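Local coordinates for transcriptional activator PlcR protein (PDB 3U3W) that activates transcription of virulence genes by binding DNA when the quorum-sensing signal peptide PapR is bound to its tetratricopeptide-repeat domain, at residues G236-R247 with A259-F267; E158-A166 with I175-K183. All coordinates share one frame; numbering follows the deposited sequence.

Interaction 1: G236-R247 with A259-F267; sequences GQLYYQRGECLR and AYKKASFFF
Tyr260 and Glu244 both turn CG anti to their own carbonyl carbon (chi1 -73° and -64°), and a bend at chi2 of Glu244 brings its carboxylate to the Tyr260 hydroxyl. Tyr260 OH donates to Glu244 OE2 at 2.7 Å, on the anti lone pair. Arg247 NE donates to the same hydroxyl, at 3.3 Å from Tyr260 OH. Arg247 NH2 forms a salt bridge to Glu244 OE2, 3.0 Å away and reached from above the carboxylate plane. Lys282 adds a second salt bridge to Glu244, so positive charge probably keeps this carboxylate ionised.

Gly243 CA lies over one face of the Tyr260 ring, 4.1 Å from its centroid. The edge of Tyr260 is turned toward the face of Tyr240 in an offset T-shaped pair. Farther along the pair, Ala263 CB touches Gly236 O at 3.4 Å. Lys262 CD lies over a face of the Tyr239 ring in a CH-pi contact, 3.4 Å from Tyr239 CE1. Tyr239, Ala259 and Tyr260 each fit as knobs into holes. Tyr240 and Phe267 also pack on the bound peptide, and Phe266 meets Phe265 of the second subunit edge-to-face. This close antiparallel pair is a helical hairpin, as in tetratricopeptide repeats.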
loop_
_atom_site.group_PDB
_atom_site.type_symbol
_atom_site.label_atom_id
_atom_site.label_comp_id
_atom_site.label_asym_id
_atom_site.label_seq_id
_atom_site.Cartn_x
_atom_site.Cartn_y
_atom_site.Cartn_z
ATOM N N GLY A 236 1.092 15.997 8.378
ATOM C CA GLY A 236 1.652 17.130 9.106
ATOM C C GLY A 236 1.774 18.364 8.207
ATOM O O GLY A 236 1.283 19.445 8.542
ATOM N N GLN A 237 2.407 18.187 7.050
ATOM C CA GLN A 237 2.587 19.271 6.086
ATOM C C GLN A 237 1.252 19.880 5.696
ATOM O O GLN A 237 1.150 21.087 5.558
ATOM C CB GLN A 237 3.335 18.784 4.837
ATOM C CG GLN A 237 4.737 18.250 5.137
ATOM C CD GLN A 237 4.721 16.762 5.524
ATOM O OE1 GLN A 237 3.944 16.341 6.381
ATOM N NE2 GLN A 237 5.575 15.966 4.879
ATOM N N LEU A 238 0.234 19.031 5.539
ATOM C CA LEU A 238 -1.108 19.451 5.136
ATOM C C LEU A 238 -1.774 20.339 6.183
ATOM O O LEU A 238 -2.279 21.399 5.851
ATOM C CB LEU A 238 -1.983 18.230 4.823
ATOM C CG LEU A 238 -1.612 17.590 3.471
ATOM C CD1 LEU A 238 -2.237 16.208 3.274
ATOM C CD2 LEU A 238 -1.971 18.534 2.315
ATOM N N TYR A 239 -1.760 19.918 7.444
ATOM C CA TYR A 239 -2.236 20.769 8.523
ATOM C C TYR A 239 -1.514 22.096 8.592
ATOM O O TYR A 239 -2.127 23.106 8.897
ATOM C CB TYR A 239 -2.137 20.073 9.877
ATOM C CG TYR A 239 -3.243 19.086 10.070
ATOM C CD1 TYR A 239 -4.570 19.493 10.049
ATOM C CD2 TYR A 239 -2.968 17.741 10.230
ATOM C CE1 TYR A 239 -5.597 18.584 10.202
ATOM C CE2 TYR A 239 -3.979 16.828 10.381
ATOM C CZ TYR A 239 -5.293 17.254 10.369
ATOM O OH TYR A 239 -6.291 16.322 10.525
ATOM N N TYR A 240 -0.210 22.080 8.334
ATOM C CA TYR A 240 0.572 23.299 8.340
ATOM C C TYR A 240 0.050 24.193 7.204
ATOM O O TYR A 240 -0.330 25.350 7.421
ATOM C CB TYR A 240 2.074 22.981 8.180
ATOM C CG TYR A 240 2.941 24.219 8.072
ATOM C CD1 TYR A 240 3.456 24.835 9.211
ATOM C CD2 TYR A 240 3.229 24.789 6.828
ATOM C CE1 TYR A 240 4.236 25.985 9.114
ATOM C CE2 TYR A 240 4.018 25.934 6.726
ATOM C CZ TYR A 240 4.511 26.524 7.866
ATOM O OH TYR A 240 5.277 27.651 7.763
ATOM N N GLN A 241 0.008 23.639 5.998
ATOM C CA GLN A 241 -0.531 24.355 4.857
ATOM C C GLN A 241 -1.941 24.900 5.099
ATOM O O GLN A 241 -2.281 25.989 4.636
ATOM C CB GLN A 241 -0.541 23.472 3.620
ATOM C CG GLN A 241 -0.796 24.268 2.378
ATOM C CD GLN A 241 0.223 25.366 2.246
ATOM O OE1 GLN A 241 1.429 25.116 2.313
ATOM N NE2 GLN A 241 -0.246 26.596 2.102
ATOM N N ARG A 242 -2.763 24.142 5.816
ATOM C CA ARG A 242 -4.129 24.559 6.061
ATOM C C ARG A 242 -4.134 25.711 7.060
ATOM O O ARG A 242 -4.900 26.658 6.917
ATOM C CB ARG A 242 -5.012 23.384 6.495
ATOM C CG ARG A 242 -5.537 23.428 7.913
ATOM C CD ARG A 242 -7.068 23.414 8.000
ATOM N NE ARG A 242 -7.709 22.170 7.567
ATOM C CZ ARG A 242 -8.167 21.221 8.389
ATOM N NH1 ARG A 242 -8.031 21.374 9.699
ATOM N NH2 ARG A 242 -8.757 20.112 7.907
ATOM N N GLY A 243 -3.248 25.654 8.046
ATOM C CA GLY A 243 -3.023 26.799 8.911
ATOM C C GLY A 243 -2.611 28.050 8.126
ATOM O O GLY A 243 -3.109 29.146 8.392
ATOM N N GLU A 244 -1.695 27.892 7.171
ATOM C CA GLU A 244 -1.292 28.993 6.297
ATOM C C GLU A 244 -2.505 29.589 5.575
ATOM O O GLU A 244 -2.681 30.802 5.540
ATOM C CB GLU A 244 -0.273 28.529 5.253
ATOM C CG GLU A 244 1.058 28.048 5.804
ATOM C CD GLU A 244 1.982 29.192 6.155
ATOM O OE1 GLU A 244 2.748 29.633 5.266
ATOM O OE2 GLU A 244 1.934 29.654 7.316
ATOM N N CYS A 245 -3.334 28.734 4.983
ATOM C CA CYS A 245 -4.497 29.202 4.230
ATOM C C CYS A 245 -5.497 29.902 5.144
ATOM O O CYS A 245 -6.016 30.962 4.816
ATOM C CB CYS A 245 -5.177 28.042 3.503
ATOM S SG CYS A 245 -4.251 27.405 2.138
ATOM N N LEU A 246 -5.745 29.291 6.295
ATOM C CA LEU A 246 -6.655 29.824 7.288
ATOM C C LEU A 246 -6.245 31.222 7.731
ATOM O O LEU A 246 -7.101 32.067 7.991
ATOM C CB LEU A 246 -6.738 28.883 8.495
ATOM C CG LEU A 246 -7.412 27.512 8.282
ATOM C CD1 LEU A 246 -7.634 26.798 9.611
ATOM C CD2 LEU A 246 -8.730 27.640 7.540
ATOM N N ARG A 247 -4.939 31.461 7.817
ATOM C CA ARG A 247 -4.422 32.771 8.204
ATOM C C ARG A 247 -4.728 33.820 7.127
ATOM O O ARG A 247 -5.213 34.899 7.429
ATOM C CB ARG A 247 -2.917 32.699 8.492
ATOM C CG ARG A 247 -2.385 33.806 9.392
ATOM C CD ARG A 247 -1.151 33.329 10.172
ATOM N NE ARG A 247 -0.176 32.666 9.309
ATOM C CZ ARG A 247 0.758 33.298 8.600
ATOM N NH1 ARG A 247 0.858 34.621 8.658
ATOM N NH2 ARG A 247 1.594 32.607 7.831
ATOM N N ALA A 259 -4.876 24.121 13.491
ATOM C CA ALA A 259 -4.197 23.501 12.368
ATOM C C ALA A 259 -2.715 23.367 12.655
ATOM O O ALA A 259 -2.139 22.299 12.445
ATOM C CB ALA A 259 -4.436 24.270 11.084
ATOM N N TYR A 260 -2.102 24.436 13.158
ATOM C CA TYR A 260 -0.662 24.424 13.441
ATOM C C TYR A 260 -0.283 23.441 14.559
ATOM O O TYR A 260 0.786 22.827 14.517
ATOM C CB TYR A 260 -0.152 25.832 13.766
ATOM C CG TYR A 260 -0.061 26.778 12.585
ATOM C CD1 TYR A 260 0.685 26.447 11.453
ATOM C CD2 TYR A 260 -0.697 28.017 12.608
ATOM C CE1 TYR A 260 0.781 27.315 10.369
ATOM C CE2 TYR A 260 -0.604 28.897 11.530
ATOM C CZ TYR A 260 0.139 28.540 10.417
ATOM O OH TYR A 260 0.230 29.402 9.350
ATOM N N LYS A 261 -1.162 23.292 15.552
ATOM C CA LYS A 261 -0.945 22.329 16.631
ATOM C C LYS A 261 -0.948 20.905 16.092
ATOM O O LYS A 261 -0.087 20.091 16.435
ATOM C CB LYS A 261 -2.000 22.481 17.728
ATOM C CG LYS A 261 -1.763 23.675 18.645
ATOM C CD LYS A 261 -2.996 23.980 19.498
ATOM C CE LYS A 261 -3.215 22.936 20.590
ATOM N NZ LYS A 261 -3.495 21.561 20.067
ATOM N N LYS A 262 -1.914 20.610 15.234
ATOM C CA LYS A 262 -1.961 19.307 14.599
ATOM C C LYS A 262 -0.682 19.032 13.798
ATOM O O LYS A 262 -0.180 17.907 13.803
ATOM C CB LYS A 262 -3.213 19.172 13.732
ATOM C CG LYS A 262 -4.510 19.044 14.534
ATOM C CD LYS A 262 -5.707 18.995 13.583
ATOM C CE LYS A 262 -6.969 18.456 14.248
ATOM N NZ LYS A 262 -7.434 19.284 15.392
ATOM N N ALA A 263 -0.145 20.052 13.130
ATOM C CA ALA A 263 1.093 19.883 12.371
ATOM C C ALA A 263 2.260 19.601 13.293
ATOM O O ALA A 263 3.044 18.696 13.042
ATOM C CB ALA A 263 1.387 21.113 11.509
ATOM N N SER A 264 2.364 20.395 14.355
ATOM C CA SER A 264 3.403 20.236 15.377
ATOM C C SER A 264 3.359 18.844 16.029
ATOM O O SER A 264 4.398 18.232 16.283
ATOM C CB SER A 264 3.272 21.332 16.445
ATOM O OG SER A 264 4.318 21.264 17.405
ATOM N N PHE A 265 2.154 18.345 16.283
ATOM C CA PHE A 265 2.000 16.971 16.719
ATOM C C PHE A 265 2.692 15.984 15.774
ATOM O O PHE A 265 3.524 15.194 16.213
ATOM C CB PHE A 265 0.525 16.595 16.883
ATOM C CG PHE A 265 0.317 15.232 17.513
ATOM C CD1 PHE A 265 0.365 14.076 16.737
ATOM C CD2 PHE A 265 0.094 15.105 18.880
ATOM C CE1 PHE A 265 0.191 12.822 17.309
ATOM C CE2 PHE A 265 -0.094 13.855 19.453
ATOM C CZ PHE A 265 -0.044 12.710 18.663
ATOM N N PHE A 266 2.350 16.012 14.487
ATOM C CA PHE A 266 2.924 15.049 13.546
ATOM C C PHE A 266 4.410 15.223 13.339
ATOM O O PHE A 266 5.139 14.234 13.264
ATOM C CB PHE A 266 2.197 15.058 12.203
ATOM C CG PHE A 266 0.856 14.416 12.265
ATOM C CD1 PHE A 266 0.742 13.032 12.368
ATOM C CD2 PHE A 266 -0.293 15.182 12.263
ATOM C CE1 PHE A 266 -0.510 12.424 12.460
ATOM C CE2 PHE A 266 -1.546 14.582 12.345
ATOM C CZ PHE A 266 -1.650 13.201 12.452
ATOM N N PHE A 267 4.869 16.472 13.262
ATOM C CA PHE A 267 6.305 16.713 13.124
ATOM C C PHE A 267 7.083 16.105 14.294
ATOM O O PHE A 267 8.161 15.547 14.105
ATOM C CB PHE A 267 6.626 18.205 12.941
ATOM C CG PHE A 267 6.070 18.788 11.667
ATOM C CD1 PHE A 267 5.628 17.958 10.646
ATOM C CD2 PHE A 267 5.975 20.159 11.495
ATOM C CE1 PHE A 267 5.106 18.484 9.475
ATOM C CE2 PHE A 267 5.446 20.697 10.328
ATOM C CZ PHE A 267 5.011 19.858 9.320
#

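Interaction 2: E158-A166 with I175-K183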
loop_
_atom_site.group_PDB
_atom_site.type_symbol
_atom_site.label_atom_id
_atom_site.label_comp_id
_atom_site.label_asym_id
_atom_site.label_seq_id
_atom_site.Cartn_x
_atom_site.Cartn_y
_atom_site.Cartn_z
ATOM N N GLU A 158 6.759 13.962 -13.820
ATOM C CA GLU A 158 5.952 15.150 -14.063
ATOM C C GLU A 158 5.726 15.978 -12.807
ATOM O O GLU A 158 5.682 17.213 -12.870
ATOM C CB GLU A 158 4.627 14.781 -14.721
ATOM C CG GLU A 158 4.795 14.401 -16.185
ATOM C CD GLU A 158 3.571 13.711 -16.746
ATOM O OE1 GLU A 158 3.723 12.742 -17.522
ATOM O OE2 GLU A 158 2.453 14.138 -16.412
ATOM N N ASN A 159 5.588 15.305 -11.667
ATOM C CA ASN A 159 5.372 16.006 -10.420
ATOM C C ASN A 159 6.614 16.806 -10.065
ATOM O O ASN A 159 6.505 17.970 -9.708
ATOM C CB ASN A 159 4.965 15.048 -9.283
ATOM C CG ASN A 159 4.977 15.732 -7.908
ATOM O OD1 ASN A 159 4.040 16.431 -7.517
ATOM N ND2 ASN A 159 6.054 15.556 -7.194
ATOM N N ALA A 160 7.792 16.195 -10.171
ATOM C CA ALA A 160 9.059 16.938 -9.997
ATOM C C ALA A 160 9.161 18.158 -10.938
ATOM O O ALA A 160 9.439 19.271 -10.501
ATOM C CB ALA A 160 10.275 16.014 -10.173
ATOM N N ILE A 161 8.903 17.946 -12.224
ATOM C CA ILE A 161 8.877 19.047 -13.170
ATOM C C ILE A 161 7.933 20.167 -12.710
ATOM O O ILE A 161 8.302 21.337 -12.714
ATOM C CB ILE A 161 8.491 18.566 -14.581
ATOM C CG1 ILE A 161 9.612 17.704 -15.177
ATOM C CG2 ILE A 161 8.189 19.759 -15.473
ATOM C CD1 ILE A 161 9.229 16.947 -16.455
ATOM N N ALA A 162 6.719 19.805 -12.291
ATOM C CA ALA A 162 5.742 20.805 -11.852
ATOM C C ALA A 162 6.187 21.574 -10.592
ATOM O O ALA A 162 5.939 22.776 -10.471
ATOM C CB ALA A 162 4.392 20.153 -11.631
ATOM N N ASN A 163 6.839 20.871 -9.662
ATOM C CA ASN A 163 7.397 21.481 -8.458
ATOM C C ASN A 163 8.444 22.530 -8.789
ATOM O O ASN A 163 8.553 23.546 -8.116
ATOM C CB ASN A 163 8.076 20.423 -7.566
ATOM C CG ASN A 163 7.079 19.562 -6.789
ATOM O OD1 ASN A 163 5.895 19.868 -6.717
ATOM N ND2 ASN A 163 7.571 18.487 -6.193
ATOM N N ILE A 164 9.244 22.250 -9.808
ATOM C CA ILE A 164 10.381 23.094 -10.127
ATOM C C ILE A 164 9.928 24.368 -10.844
ATOM O O ILE A 164 10.393 25.458 -10.508
ATOM C CB ILE A 164 11.447 22.330 -10.929
ATOM C CG1 ILE A 164 12.020 21.202 -10.063
ATOM C CG2 ILE A 164 12.556 23.284 -11.398
ATOM C CD1 ILE A 164 12.914 20.252 -10.814
ATOM N N TYR A 165 9.014 24.227 -11.803
ATOM C CA TYR A 165 8.323 25.386 -12.386
ATOM C C TYR A 165 7.748 26.239 -11.263
ATOM O O TYR A 165 7.921 27.463 -11.233
ATOM C CB TYR A 165 7.172 24.948 -13.297
ATOM C CG TYR A 165 7.568 24.578 -14.710
ATOM C CD1 TYR A 165 8.454 25.362 -15.430
ATOM C CD2 TYR A 165 7.040 23.438 -15.328
ATOM C CE1 TYR A 165 8.822 25.026 -16.731
ATOM C CE2 TYR A 165 7.395 23.092 -16.624
ATOM C CZ TYR A 165 8.288 23.896 -17.324
ATOM O OH TYR A 165 8.652 23.578 -18.618
ATOM N N ALA A 166 7.080 25.590 -10.317
ATOM C CA ALA A 166 6.338 26.349 -9.320
ATOM C C ALA A 166 7.243 27.127 -8.374
ATOM O O ALA A 166 6.933 28.247 -7.988
ATOM C CB ALA A 166 5.356 25.457 -8.550
ATOM N N ILE A 175 0.949 24.989 -11.959
ATOM C CA ILE A 175 -0.449 24.700 -11.664
ATOM C C ILE A 175 -1.130 23.894 -12.783
ATOM O O ILE A 175 -1.842 22.935 -12.511
ATOM C CB ILE A 175 -1.214 25.982 -11.309
ATOM C CG1 ILE A 175 -0.816 26.433 -9.888
ATOM C CG2 ILE A 175 -2.707 25.753 -11.452
ATOM C CD1 ILE A 175 -1.087 27.923 -9.562
ATOM N N ASP A 176 -0.883 24.266 -14.032
ATOM C CA ASP A 176 -1.454 23.531 -15.152
ATOM C C ASP A 176 -0.910 22.104 -15.247
ATOM O O ASP A 176 -1.629 21.198 -15.654
ATOM C CB ASP A 176 -1.256 24.293 -16.475
ATOM C CG ASP A 176 -2.287 25.415 -16.680
ATOM O OD1 ASP A 176 -3.465 25.261 -16.265
ATOM O OD2 ASP A 176 -1.917 26.454 -17.270
ATOM N N LEU A 177 0.351 21.900 -14.867
ATOM C CA LEU A 177 0.947 20.572 -14.884
ATOM C C LEU A 177 0.394 19.700 -13.745
ATOM O O LEU A 177 0.111 18.517 -13.939
ATOM C CB LEU A 177 2.478 20.633 -14.874
ATOM C CG LEU A 177 3.164 19.259 -14.954
ATOM C CD1 LEU A 177 2.469 18.302 -15.939
ATOM C CD2 LEU A 177 4.660 19.363 -15.280
ATOM N N PHE A 178 0.205 20.294 -12.572
ATOM C CA PHE A 178 -0.457 19.596 -11.475
ATOM C C PHE A 178 -1.853 19.115 -11.869
ATOM O O PHE A 178 -2.210 17.947 -11.644
ATOM C CB PHE A 178 -0.530 20.479 -10.227
ATOM C CG PHE A 178 0.792 20.649 -9.552
ATOM C CD1 PHE A 178 1.576 19.529 -9.245
ATOM C CD2 PHE A 178 1.277 21.910 -9.244
ATOM C CE1 PHE A 178 2.821 19.667 -8.642
ATOM C CE2 PHE A 178 2.517 22.055 -8.634
ATOM C CZ PHE A 178 3.290 20.923 -8.332
ATOM N N GLU A 179 -2.644 20.008 -12.462
ATOM C CA GLU A 179 -3.972 19.630 -12.923
ATOM C C GLU A 179 -3.907 18.486 -13.936
ATOM O O GLU A 179 -4.733 17.591 -13.888
ATOM C CB GLU A 179 -4.719 20.826 -13.505
ATOM C CG GLU A 179 -5.029 21.917 -12.492
ATOM C CD GLU A 179 -5.809 23.062 -13.118
ATOM O OE1 GLU A 179 -5.912 23.093 -14.362
ATOM O OE2 GLU A 179 -6.330 23.919 -12.370
ATOM N N GLN A 180 -2.935 18.500 -14.844
ATOM C CA GLN A 180 -2.807 17.392 -15.798
ATOM C C GLN A 180 -2.512 16.070 -15.103
ATOM O O GLN A 180 -3.016 15.034 -15.527
ATOM C CB GLN A 180 -1.700 17.635 -16.814
ATOM C CG GLN A 180 -2.056 18.422 -18.048
ATOM C CD GLN A 180 -0.799 18.774 -18.837
ATOM O OE1 GLN A 180 -0.494 19.954 -19.043
ATOM N NE2 GLN A 180 -0.043 17.749 -19.250
ATOM N N ILE A 181 -1.667 16.103 -14.069
ATOM C CA ILE A 181 -1.324 14.888 -13.311
ATOM C C ILE A 181 -2.538 14.297 -12.594
ATOM O O ILE A 181 -2.796 13.093 -12.678
ATOM C CB ILE A 181 -0.157 15.113 -12.296
ATOM C CG1 ILE A 181 1.127 15.493 -13.028
ATOM C CG2 ILE A 181 0.074 13.860 -11.441
ATOM C CD1 ILE A 181 2.117 16.270 -12.188
ATOM N N LEU A 182 -3.292 15.138 -11.896
ATOM C CA LEU A 182 -4.514 14.684 -11.223
ATOM C C LEU A 182 -5.501 14.051 -12.196
ATOM O O LEU A 182 -6.200 13.103 -11.841
ATOM C CB LEU A 182 -5.182 15.829 -10.460
ATOM C CG LEU A 182 -4.301 16.351 -9.315
ATOM C CD1 LEU A 182 -4.842 17.641 -8.713
ATOM C CD2 LEU A 182 -4.106 15.270 -8.246
ATOM N N LYS A 183 -5.537 14.579 -13.419
ATOM C CA LYS A 183 -6.404 14.080 -14.485
ATOM C C LYS A 183 -5.950 12.712 -14.999
ATOM O O LYS A 183 -6.757 11.797 -15.152
ATOM C CB LYS A 183 -6.463 15.102 -15.631
ATOM C CG LYS A 183 -7.418 14.746 -16.767
ATOM C CD LYS A 183 -7.564 15.902 -17.759
ATOM C CE LYS A 183 -8.694 15.649 -18.767
ATOM N NZ LYS A 183 -8.558 14.356 -19.509
#
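Phe178 and Leu177 reach across to Ala162 from neighbouring positions of helix 171-187. The Ala162 methyl sits over one face of the Phe178 ring in a CH-pi contact. Its CB is 3.6 Å from the ring centroid, offset toward the rim at CE1. Two amide oxygens meet the edge of the same ring, near its plane. Asn163 OD1 is 3.2 Å from Phe178 CZ, and Asn159 OD1 is 3.6 Å from Phe178 CE1. Both amides are clearly tilted against the ring.

Leu177 has CG anti to its backbone N (chi1 -177°). This turns CG over Ala162 CB, and chi2 of 41° then sends Leu177 CD2 to within 3.4 Å of Glu158 O and 3.6 Å of Ile161 CG2. One turn on, Ile181 CD1 ends against the backbone, 3.6 Å from Asn159 N. The aliphatic parts of Glu158 and Ile181 run past each other in opposite directions, with Glu158 CB 3.9 Å from Ile181 CD1.

The two helices form an antiparallel hairpin, as in the tetratricopeptide-like helical repeats of the RNPP family; the axes of segments 158-166 and 175-183 come within 8.7 Å and lie at 159°. The contact between them is mostly apolar.

The polar groups are held from farther out. Glu158 OE2 accepts a hydrogen bond from Gln184. Asn201, on helix 192-208, donates to Asn159 OD1 and so helps to fix the amide that borders Phe178. Asn159 ND2 in turn binds the backbone of the bound peptide, and Asn163 ND2 makes a weak hydrogen bond to it. Aromatic side chains of the peptide pack on Ala160, Asn163, Ile164 and Ala166.

From the N terminus, interaction 2 comes first. It pairs helix 153-167 with helix 171-187; 8 residues lie between its segments, most of them helical. The chain then runs through helices 192-208 and 212-228. Interaction 1 follows, pairing helix 235-248 with helix 253-269 across 11 intervening residues. The two loops are in series and neither nest nor cross. The centres of interactions 1 and 2 are 23 Å apart. The nearest atoms of interactions 1 and 2 are about 11 Å apart, so the two do not touch. Helix 192-208 packs on both: Asn201 meets interaction 2, and Tyr200 and Tyr207 meet interaction 1. Both contacts also reach the bound peptide, while interaction 1 extends to the second subunit.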